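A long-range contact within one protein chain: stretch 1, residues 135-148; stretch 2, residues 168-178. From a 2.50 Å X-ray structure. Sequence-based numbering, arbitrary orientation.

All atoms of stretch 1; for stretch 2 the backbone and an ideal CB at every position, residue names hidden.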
ATOM      1  N   GLY A 135       6.775  -8.449  12.240  1.00 53.77           N
ATOM      2  CA  GLY A 135       7.474  -7.572  11.331  1.00 52.31           C
ATOM      3  C   GLY A 135       7.537  -8.013   9.885  1.00 52.57           C
ATOM      4  O   GLY A 135       6.565  -8.542   9.335  1.00 53.11           O
ATOM      5  N   HIS A 136       8.699  -7.804   9.277  1.00 51.98           N
ATOM      6  CA  HIS A 136       8.910  -8.127   7.878  1.00 51.61           C
ATOM      7  C   HIS A 136       8.477  -9.524   7.475  1.00 52.43           C
ATOM      8  O   HIS A 136       7.853  -9.702   6.425  1.00 52.82           O
ATOM      9  CB  HIS A 136      10.372  -7.873   7.514  1.00 53.64           C
ATOM     10  CG  HIS A 136      10.773  -6.440   7.676  1.00 53.55           C
ATOM     11  ND1 HIS A 136      11.139  -5.907   8.890  1.00 53.97           N
ATOM     12  CD2 HIS A 136      10.747  -5.405   6.804  1.00 55.51           C
ATOM     13  CE1 HIS A 136      11.315  -4.604   8.764  1.00 56.70           C
ATOM     14  NE2 HIS A 136      11.082  -4.272   7.507  1.00 55.94           N
ATOM     15  N   SER A 137       8.780 -10.511   8.312  1.00 51.88           N
ATOM     16  CA  SER A 137       8.395 -11.891   8.032  1.00 51.57           C
ATOM     17  C   SER A 137       6.911 -11.934   7.702  1.00 50.32           C
ATOM     18  O   SER A 137       6.493 -12.494   6.690  1.00 51.32           O
ATOM     19  CB  SER A 137       8.654 -12.761   9.259  1.00 53.98           C
ATOM     20  OG  SER A 137       9.772 -12.277   9.990  1.00 57.38           O
ATOM     21  N   GLN A 138       6.117 -11.321   8.565  1.00 49.26           N
ATOM     22  CA  GLN A 138       4.671 -11.294   8.392  1.00 49.31           C
ATOM     23  C   GLN A 138       4.247 -10.508   7.161  1.00 49.46           C
ATOM     24  O   GLN A 138       3.373 -10.953   6.408  1.00 49.86           O
ATOM     25  CB  GLN A 138       4.020 -10.690   9.630  1.00 49.12           C
ATOM     26  CG  GLN A 138       2.526 -10.858   9.697  1.00 50.54           C
ATOM     27  CD  GLN A 138       1.952 -10.262  10.973  1.00 52.76           C
ATOM     28  OE1 GLN A 138       2.669 -10.066  11.957  1.00 55.30           O
ATOM     29  NE2 GLN A 138       0.661  -9.984  10.968  1.00 50.36           N
ATOM     30  N   ILE A 139       4.859  -9.341   6.960  1.00 46.53           N
ATOM     31  CA  ILE A 139       4.520  -8.521   5.817  1.00 46.37           C
ATOM     32  C   ILE A 139       4.845  -9.297   4.551  1.00 48.92           C
ATOM     33  O   ILE A 139       4.126  -9.234   3.551  1.00 47.23           O
ATOM     34  CB  ILE A 139       5.307  -7.183   5.828  1.00 45.47           C
ATOM     35  CG1 ILE A 139       4.913  -6.352   7.048  1.00 44.27           C
ATOM     36  CG2 ILE A 139       5.029  -6.398   4.562  1.00 43.73           C
ATOM     37  CD1 ILE A 139       5.582  -5.007   7.110  1.00 42.11           C
ATOM     38  N   LYS A 140       5.948 -10.034   4.610  1.00 53.27           N
ATOM     39  CA  LYS A 140       6.413 -10.846   3.491  1.00 54.69           C
ATOM     40  C   LYS A 140       5.306 -11.833   3.106  1.00 54.07           C
ATOM     41  O   LYS A 140       4.790 -11.797   1.989  1.00 52.13           O
ATOM     42  CB  LYS A 140       7.683 -11.582   3.922  1.00 58.98           C
ATOM     43  CG  LYS A 140       8.462 -12.319   2.832  1.00 62.34           C
ATOM     44  CD  LYS A 140       9.713 -12.924   3.467  1.00 64.34           C
ATOM     45  CE  LYS A 140      10.509 -13.813   2.523  1.00 63.94           C
ATOM     46  NZ  LYS A 140      11.743 -14.300   3.228  1.00 64.00           N
ATOM     47  N   ASP A 141       4.937 -12.699   4.045  1.00 53.65           N
ATOM     48  CA  ASP A 141       3.891 -13.684   3.809  1.00 54.87           C
ATOM     49  C   ASP A 141       2.656 -13.102   3.166  1.00 54.03           C
ATOM     50  O   ASP A 141       2.132 -13.660   2.204  1.00 55.59           O
ATOM     51  CB  ASP A 141       3.463 -14.339   5.110  1.00 60.27           C
ATOM     52  CG  ASP A 141       4.183 -15.620   5.369  1.00 65.02           C
ATOM     53  OD1 ASP A 141       5.413 -15.574   5.603  1.00 67.86           O
ATOM     54  OD2 ASP A 141       3.511 -16.676   5.330  1.00 68.67           O
ATOM     55  N   TYR A 142       2.180 -11.985   3.698  1.00 50.16           N
ATOM     56  CA  TYR A 142       0.982 -11.373   3.154  1.00 49.57           C
ATOM     57  C   TYR A 142       1.211 -10.850   1.751  1.00 48.32           C
ATOM     58  O   TYR A 142       0.433 -11.138   0.847  1.00 48.50           O
ATOM     59  CB  TYR A 142       0.488 -10.254   4.074  1.00 49.68           C
ATOM     60  CG  TYR A 142      -0.782  -9.563   3.617  1.00 48.37           C
ATOM     61  CD1 TYR A 142      -0.735  -8.434   2.801  1.00 47.26           C
ATOM     62  CD2 TYR A 142      -2.034 -10.025   4.032  1.00 49.29           C
ATOM     63  CE1 TYR A 142      -1.902  -7.774   2.411  1.00 47.84           C
ATOM     64  CE2 TYR A 142      -3.211  -9.376   3.648  1.00 48.32           C
ATOM     65  CZ  TYR A 142      -3.138  -8.253   2.841  1.00 49.84           C
ATOM     66  OH  TYR A 142      -4.300  -7.609   2.470  1.00 50.30           O
ATOM     67  N   TRP A 143       2.268 -10.070   1.569  1.00 48.46           N
ATOM     68  CA  TRP A 143       2.589  -9.539   0.248  1.00 48.83           C
ATOM     69  C   TRP A 143       2.672 -10.719  -0.741  1.00 50.28           C
ATOM     70  O   TRP A 143       2.153 -10.659  -1.857  1.00 45.79           O
ATOM     71  CB  TRP A 143       3.928  -8.812   0.305  1.00 48.02           C
ATOM     72  CG  TRP A 143       4.441  -8.372  -1.022  1.00 48.22           C
ATOM     73  CD1 TRP A 143       4.000  -7.320  -1.767  1.00 48.07           C
ATOM     74  CD2 TRP A 143       5.516  -8.964  -1.759  1.00 49.49           C
ATOM     75  NE1 TRP A 143       4.739  -7.214  -2.921  1.00 48.64           N
ATOM     76  CE2 TRP A 143       5.677  -8.212  -2.940  1.00 48.59           C
ATOM     77  CE3 TRP A 143       6.359 -10.058  -1.532  1.00 50.51           C
ATOM     78  CZ2 TRP A 143       6.651  -8.515  -3.892  1.00 50.13           C
ATOM     79  CZ3 TRP A 143       7.330 -10.359  -2.482  1.00 52.61           C
ATOM     80  CH2 TRP A 143       7.467  -9.588  -3.646  1.00 49.94           C
ATOM     81  N   ARG A 144       3.325 -11.794  -0.305  1.00 53.64           N
ATOM     82  CA  ARG A 144       3.480 -12.997  -1.121  1.00 57.19           C
ATOM     83  C   ARG A 144       2.121 -13.462  -1.635  1.00 58.15           C
ATOM     84  O   ARG A 144       1.874 -13.513  -2.844  1.00 56.05           O
ATOM     85  CB  ARG A 144       4.093 -14.127  -0.291  1.00 58.94           C
ATOM     86  CG  ARG A 144       4.782 -15.170  -1.136  1.00 64.14           C
ATOM     87  CD  ARG A 144       4.834 -16.541  -0.480  1.00 68.48           C
ATOM     88  NE  ARG A 144       5.826 -17.427  -1.104  1.00 73.93           N
ATOM     89  CZ  ARG A 144       5.990 -17.601  -2.419  1.00 75.66           C
ATOM     90  NH1 ARG A 144       5.229 -16.952  -3.295  1.00 77.20           N
ATOM     91  NH2 ARG A 144       6.928 -18.429  -2.867  1.00 75.32           N
ATOM     92  N   HIS A 145       1.245 -13.799  -0.692  1.00 60.16           N
ATOM     93  CA  HIS A 145      -0.098 -14.276  -1.005  1.00 61.07           C
ATOM     94  C   HIS A 145      -0.900 -13.289  -1.846  1.00 58.07           C
ATOM     95  O   HIS A 145      -1.822 -13.671  -2.553  1.00 58.91           O
ATOM     96  CB  HIS A 145      -0.841 -14.635   0.288  1.00 65.61           C
ATOM     97  CG  HIS A 145      -0.150 -15.688   1.107  1.00 71.73           C
ATOM     98  ND1 HIS A 145       0.492 -16.772   0.539  1.00 75.04           N
ATOM     99  CD2 HIS A 145      -0.012 -15.833   2.447  1.00 75.25           C
ATOM    100  CE1 HIS A 145       0.997 -17.535   1.493  1.00 75.42           C
ATOM    101  NE2 HIS A 145       0.706 -16.990   2.661  1.00 76.85           N
ATOM    102  N   GLN A 146      -0.538 -12.020  -1.799  1.00 56.13           N
ATOM    103  CA  GLN A 146      -1.240 -11.048  -2.611  1.00 55.13           C
ATOM    104  C   GLN A 146      -0.868 -11.321  -4.065  1.00 56.58           C
ATOM    105  O   GLN A 146      -1.719 -11.295  -4.950  1.00 56.73           O
ATOM    106  CB  GLN A 146      -0.832  -9.628  -2.222  1.00 54.26           C
ATOM    107  CG  GLN A 146      -2.004  -8.698  -2.024  1.00 53.35           C
ATOM    108  CD  GLN A 146      -2.956  -9.205  -0.956  1.00 52.69           C
ATOM    109  OE1 GLN A 146      -4.171  -9.171  -1.126  1.00 51.49           O
ATOM    110  NE2 GLN A 146      -2.405  -9.677   0.151  1.00 52.79           N
ATOM    111  N   TRP A 147       0.414 -11.580  -4.315  1.00 57.21           N
ATOM    112  CA  TRP A 147       0.872 -11.860  -5.675  1.00 57.94           C
ATOM    113  C   TRP A 147       0.368 -13.218  -6.120  1.00 60.06           C
ATOM    114  O   TRP A 147      -0.021 -13.410  -7.271  1.00 59.49           O
ATOM    115  CB  TRP A 147       2.402 -11.827  -5.756  1.00 53.83           C
ATOM    116  CG  TRP A 147       2.901 -10.503  -6.199  1.00 50.69           C
ATOM    117  CD1 TRP A 147       3.442  -9.531  -5.419  1.00 49.39           C
ATOM    118  CD2 TRP A 147       2.813  -9.961  -7.521  1.00 49.02           C
ATOM    119  NE1 TRP A 147       3.692  -8.409  -6.170  1.00 50.52           N
ATOM    120  CE2 TRP A 147       3.316  -8.645  -7.466  1.00 49.14           C
ATOM    121  CE3 TRP A 147       2.357 -10.461  -8.751  1.00 48.08           C
ATOM    122  CZ2 TRP A 147       3.379  -7.811  -8.597  1.00 50.41           C
ATOM    123  CZ3 TRP A 147       2.420  -9.634  -9.879  1.00 48.97           C
ATOM    124  CH2 TRP A 147       2.928  -8.321  -9.790  1.00 48.65           C
ATOM    125  N   LYS A 148       0.378 -14.156  -5.185  1.00 63.07           N
ATOM    126  CA  LYS A 148      -0.091 -15.497  -5.448  1.00 66.76           C
ATOM    127  C   LYS A 148      -1.531 -15.357  -5.906  1.00 68.88           C
ATOM    128  O   LYS A 148      -2.084 -16.270  -6.512  1.00 71.68           O
ATOM    129  CB  LYS A 148      -0.016 -16.323  -4.160  1.00 68.05           C
ATOM    130  CG  LYS A 148      -0.141 -17.835  -4.336  1.00 70.94           C
ATOM    131  CD  LYS A 148       0.354 -18.551  -3.074  1.00 72.92           C
ATOM    132  CE  LYS A 148       0.426 -20.065  -3.245  1.00 73.30           C
ATOM    133  NZ  LYS A 148       1.095 -20.697  -2.066  1.00 72.71           N
ATOM    134  N   UNK A 168      14.696 -16.758  -6.607  1.00 71.93           N
ATOM    135  CA  UNK A 168      14.170 -15.864  -7.637  1.00 72.69           C
ATOM    136  C   UNK A 168      13.030 -15.035  -7.057  1.00 72.30           C
ATOM    137  O   UNK A 168      12.853 -13.869  -7.410  1.00 71.64           O
ATOM    138  CB  UNK A 168      13.695 -16.655  -8.858  1.00 72.69           C
ATOM    139  N   UNK A 169      12.259 -15.658  -6.166  1.00 72.22           N
ATOM    140  CA  UNK A 169      11.162 -14.991  -5.473  1.00 71.95           C
ATOM    141  C   UNK A 169      11.717 -14.147  -4.326  1.00 70.56           C
ATOM    142  O   UNK A 169      11.265 -13.020  -4.087  1.00 68.56           O
ATOM    143  CB  UNK A 169      10.148 -16.011  -4.952  1.00 71.95           C
ATOM    144  N   UNK A 170      12.689 -14.714  -3.607  1.00 69.51           N
ATOM    145  CA  UNK A 170      13.366 -14.053  -2.474  1.00 68.42           C
ATOM    146  C   UNK A 170      13.987 -12.791  -3.007  1.00 66.70           C
ATOM    147  O   UNK A 170      14.052 -11.794  -2.330  1.00 66.75           O
ATOM    148  CB  UNK A 170      14.419 -14.951  -1.822  1.00 68.42           C
ATOM    149  N   UNK A 171      14.481 -12.878  -4.231  1.00 65.08           N
ATOM    150  CA  UNK A 171      15.099 -11.753  -4.912  1.00 64.46           C
ATOM    151  C   UNK A 171      13.970 -10.765  -5.240  1.00 61.64           C
ATOM    152  O   UNK A 171      14.183  -9.552  -5.290  1.00 61.75           O
ATOM    153  CB  UNK A 171      15.853 -12.197  -6.167  1.00 64.46           C
ATOM    154  N   UNK A 172      12.772 -11.299  -5.479  1.00 58.59           N
ATOM    155  CA  UNK A 172      11.591 -10.481  -5.800  1.00 55.02           C
ATOM    156  C   UNK A 172      11.272  -9.633  -4.571  1.00 53.63           C
ATOM    157  O   UNK A 172      11.064  -8.426  -4.664  1.00 52.44           O
ATOM    158  CB  UNK A 172      10.395 -11.347  -6.200  1.00 55.02           C
ATOM    159  N   UNK A 173      11.259 -10.285  -3.414  1.00 53.15           N
ATOM    160  CA  UNK A 173      11.000  -9.614  -2.149  1.00 52.04           C
ATOM    161  C   UNK A 173      12.063  -8.544  -1.933  1.00 51.13           C
ATOM    162  O   UNK A 173      11.754  -7.353  -1.814  1.00 51.63           O
ATOM    163  CB  UNK A 173      10.983 -10.611  -0.989  1.00 52.04           C
ATOM    164  N   UNK A 174      13.320  -8.977  -1.908  1.00 49.76           N
ATOM    165  CA  UNK A 174      14.446  -8.082  -1.698  1.00 47.59           C
ATOM    166  C   UNK A 174      14.410  -6.822  -2.565  1.00 47.07           C
ATOM    167  O   UNK A 174      14.797  -5.747  -2.106  1.00 44.29           O
ATOM    168  CB  UNK A 174      15.748  -8.841  -1.963  1.00 47.59           C
ATOM    169  N   UNK A 175      13.935  -6.943  -3.803  1.00 47.42           N
ATOM    170  CA  UNK A 175      13.874  -5.791  -4.703  1.00 49.28           C
ATOM    171  C   UNK A 175      13.067  -4.648  -4.089  1.00 50.91           C
ATOM    172  O   UNK A 175      13.389  -3.468  -4.271  1.00 49.30           O
ATOM    173  CB  UNK A 175      13.265  -6.199  -6.046  1.00 49.28           C
ATOM    174  N   UNK A 176      12.019  -5.010  -3.356  1.00 50.75           N
ATOM    175  CA  UNK A 176      11.159  -4.030  -2.724  1.00 51.89           C
ATOM    176  C   UNK A 176      11.834  -3.351  -1.536  1.00 53.11           C
ATOM    177  O   UNK A 176      11.524  -2.198  -1.215  1.00 53.95           O
ATOM    178  CB  UNK A 176       9.856  -4.695  -2.274  1.00 51.89           C
ATOM    179  N   UNK A 177      12.768  -4.050  -0.898  1.00 51.55           N
ATOM    180  CA  UNK A 177      13.479  -3.491   0.245  1.00 49.93           C
ATOM    181  C   UNK A 177      14.697  -2.703  -0.232  1.00 49.40           C
ATOM    182  O   UNK A 177      15.029  -1.664   0.329  1.00 48.38           O
ATOM    183  CB  UNK A 177      13.901  -4.598   1.213  1.00 49.93           C
ATOM    184  N   UNK A 178      15.349  -3.188  -1.285  1.00 50.39           N
ATOM    185  CA  UNK A 178      16.543  -2.529  -1.806  1.00 51.73           C
ATOM    186  C   UNK A 178      16.226  -1.477  -2.847  1.00 51.74           C
ATOM    187  O   UNK A 178      17.091  -0.684  -3.220  1.00 51.75           O
ATOM    188  CB  UNK A 178      17.494  -3.567  -2.406  1.00 51.73           C
TER

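Two helices cross here at 114°, their axes 11.6 Å apart at closest approach, leaving room for large side chains between them.

At 169, CA-to-CB points toward stretch 1, and the ideal CB lies 4.5 Å from Arg 144 NH2. A carboxylate could answer the charge, while an aromatic ring could lie flat on the guanidinium and still reach the indole of Trp 143. Phe 169, chi1 t, stacks its ring on the guanidinium with planes at 9°, and Arg 144 CZ stands 3.7 Å from the centroid of the Phe 169 ring, a cation-pi contact.

Position 170 points away, yet the extended Lys 140 brings its ammonium close to this turn. A long acidic or polar chain that bends back would suit. Glu 170, with chi2 p, does so: Glu 170 OE2 accepts from Lys 140 NZ at 3.0 Å in a salt bridge.

At 172 the CB points toward stretch 1, 4.3 Å from Trp 143 CH2, with Trp 147 beyond. A large apolar chain, aliphatic or aromatic, fits. Phe 172 offers its face to Trp 143, whose CH2 is 3.3 Å from Phe 172 CD2, and its edge to the face of Trp 147.

At 173 the CB points sideways, 4.0 Å from Trp 143 CZ3 and 4.8 Å from Lys 140 CE. A broad, flat group could run along the lysine's methylenes; a long aliphatic chain might also serve. Trp 173 settles among His 136, Ile 139, Lys 140 and Trp 143. Lys 140 CG sits 3.9 Å from the centroid of the five-membered ring of Trp 173, a CH-pi contact, and Trp 173 CE3 meets Trp 143 CE3 at 3.4 Å.

Position 175 is out of reach; Ser 175 OG donates to Phe 172 O at 2.6 Å.

At 176 the CB points toward stretch 1, 5.2 Å from Trp 143 CZ2, which suits a medium aliphatic chain. Ile 176 CD1 reaches Trp 143 CZ2 at 3.2 Å, helping 169, 172 and 173 enclose the side chain of Trp 143.

Position 177 also points toward stretch 1, but only His 136 is near, so polar or apolar chains could serve. Leu 177 CD2 makes a loose contact with His 136 CD2 at 4.4 Å.

Positions 168, 171 and 178 are out of reach and 174 points away, so this contact leaves the choice open; they are Asp 168, Asn 171, Ser 178 and Val 174.

Stretch 2 (168-178) DFENFWVSILS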
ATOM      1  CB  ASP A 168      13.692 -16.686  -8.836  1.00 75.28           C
ATOM      2  CG  ASP A 168      13.883 -15.959 -10.151  1.00 78.34           C
ATOM      3  OD1 ASP A 168      14.991 -15.426 -10.381  1.00 80.95           O
ATOM      4  OD2 ASP A 168      12.935 -15.927 -10.962  1.00 80.16           O
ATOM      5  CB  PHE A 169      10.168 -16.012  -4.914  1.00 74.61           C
ATOM      6  CG  PHE A 169       9.272 -15.449  -3.845  1.00 77.09           C
ATOM      7  CD1 PHE A 169       9.619 -15.538  -2.489  1.00 79.03           C
ATOM      8  CD2 PHE A 169       8.125 -14.748  -4.196  1.00 77.55           C
ATOM      9  CE1 PHE A 169       8.830 -14.927  -1.504  1.00 79.77           C
ATOM     10  CE2 PHE A 169       7.334 -14.137  -3.227  1.00 79.38           C
ATOM     11  CZ  PHE A 169       7.688 -14.225  -1.876  1.00 79.62           C
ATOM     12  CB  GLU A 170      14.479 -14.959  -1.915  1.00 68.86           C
ATOM     13  CG  GLU A 170      15.069 -14.574  -0.532  1.00 72.03           C
ATOM     14  CD  GLU A 170      13.992 -14.445   0.540  1.00 74.42           C
ATOM     15  OE1 GLU A 170      12.948 -15.126   0.403  1.00 74.53           O
ATOM     16  OE2 GLU A 170      14.171 -13.673   1.519  1.00 75.75           O
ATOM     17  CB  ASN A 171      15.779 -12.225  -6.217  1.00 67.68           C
ATOM     18  CG  ASN A 171      16.727 -11.207  -6.764  1.00 71.52           C
ATOM     19  OD1 ASN A 171      17.226 -11.337  -7.876  1.00 76.31           O
ATOM     20  ND2 ASN A 171      16.999 -10.178  -5.969  1.00 73.62           N
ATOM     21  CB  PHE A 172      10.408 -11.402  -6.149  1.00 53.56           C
ATOM     22  CG  PHE A 172       9.228 -10.696  -6.759  1.00 51.63           C
ATOM     23  CD1 PHE A 172       9.403  -9.602  -7.595  1.00 49.54           C
ATOM     24  CD2 PHE A 172       7.939 -11.175  -6.543  1.00 51.68           C
ATOM     25  CE1 PHE A 172       8.316  -8.987  -8.207  1.00 49.80           C
ATOM     26  CE2 PHE A 172       6.838 -10.563  -7.154  1.00 51.60           C
ATOM     27  CZ  PHE A 172       7.031  -9.471  -7.990  1.00 48.96           C
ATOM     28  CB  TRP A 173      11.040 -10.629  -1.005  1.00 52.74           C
ATOM     29  CG  TRP A 173      10.973 -10.029   0.382  1.00 56.18           C
ATOM     30  CD1 TRP A 173      11.868 -10.218   1.400  1.00 56.32           C
ATOM     31  CD2 TRP A 173       9.934  -9.193   0.915  1.00 56.11           C
ATOM     32  NE1 TRP A 173      11.450  -9.556   2.533  1.00 58.07           N
ATOM     33  CE2 TRP A 173      10.266  -8.919   2.263  1.00 56.59           C
ATOM     34  CE3 TRP A 173       8.753  -8.650   0.384  1.00 56.54           C
ATOM     35  CZ2 TRP A 173       9.464  -8.129   3.091  1.00 57.12           C
ATOM     36  CZ3 TRP A 173       7.950  -7.862   1.208  1.00 58.22           C
ATOM     37  CH2 TRP A 173       8.313  -7.611   2.550  1.00 58.27           C
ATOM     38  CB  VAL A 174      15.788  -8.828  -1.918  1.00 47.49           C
ATOM     39  CG1 VAL A 174      16.937  -7.842  -2.003  1.00 45.69           C
ATOM     40  CG2 VAL A 174      16.035  -9.787  -0.763  1.00 45.06           C
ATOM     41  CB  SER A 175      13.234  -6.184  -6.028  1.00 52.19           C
ATOM     42  OG  SER A 175      11.828  -6.308  -5.882  1.00 55.04           O
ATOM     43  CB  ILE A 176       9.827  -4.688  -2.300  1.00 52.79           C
ATOM     44  CG1 ILE A 176       9.063  -5.089  -3.564  1.00 51.62           C
ATOM     45  CG2 ILE A 176       9.010  -3.743  -1.427  1.00 53.26           C
ATOM     46  CD1 ILE A 176       7.666  -5.510  -3.330  1.00 54.94           C
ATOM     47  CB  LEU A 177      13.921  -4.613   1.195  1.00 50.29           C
ATOM     48  CG  LEU A 177      12.823  -5.569   1.678  1.00 52.78           C
ATOM     49  CD1 LEU A 177      13.437  -6.790   2.366  1.00 52.06           C
ATOM     50  CD2 LEU A 177      11.875  -4.822   2.611  1.00 52.91           C
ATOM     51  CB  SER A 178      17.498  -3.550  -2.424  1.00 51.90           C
ATOM     52  OG  SER A 178      17.008  -4.011  -3.671  1.00 55.17           O
TER
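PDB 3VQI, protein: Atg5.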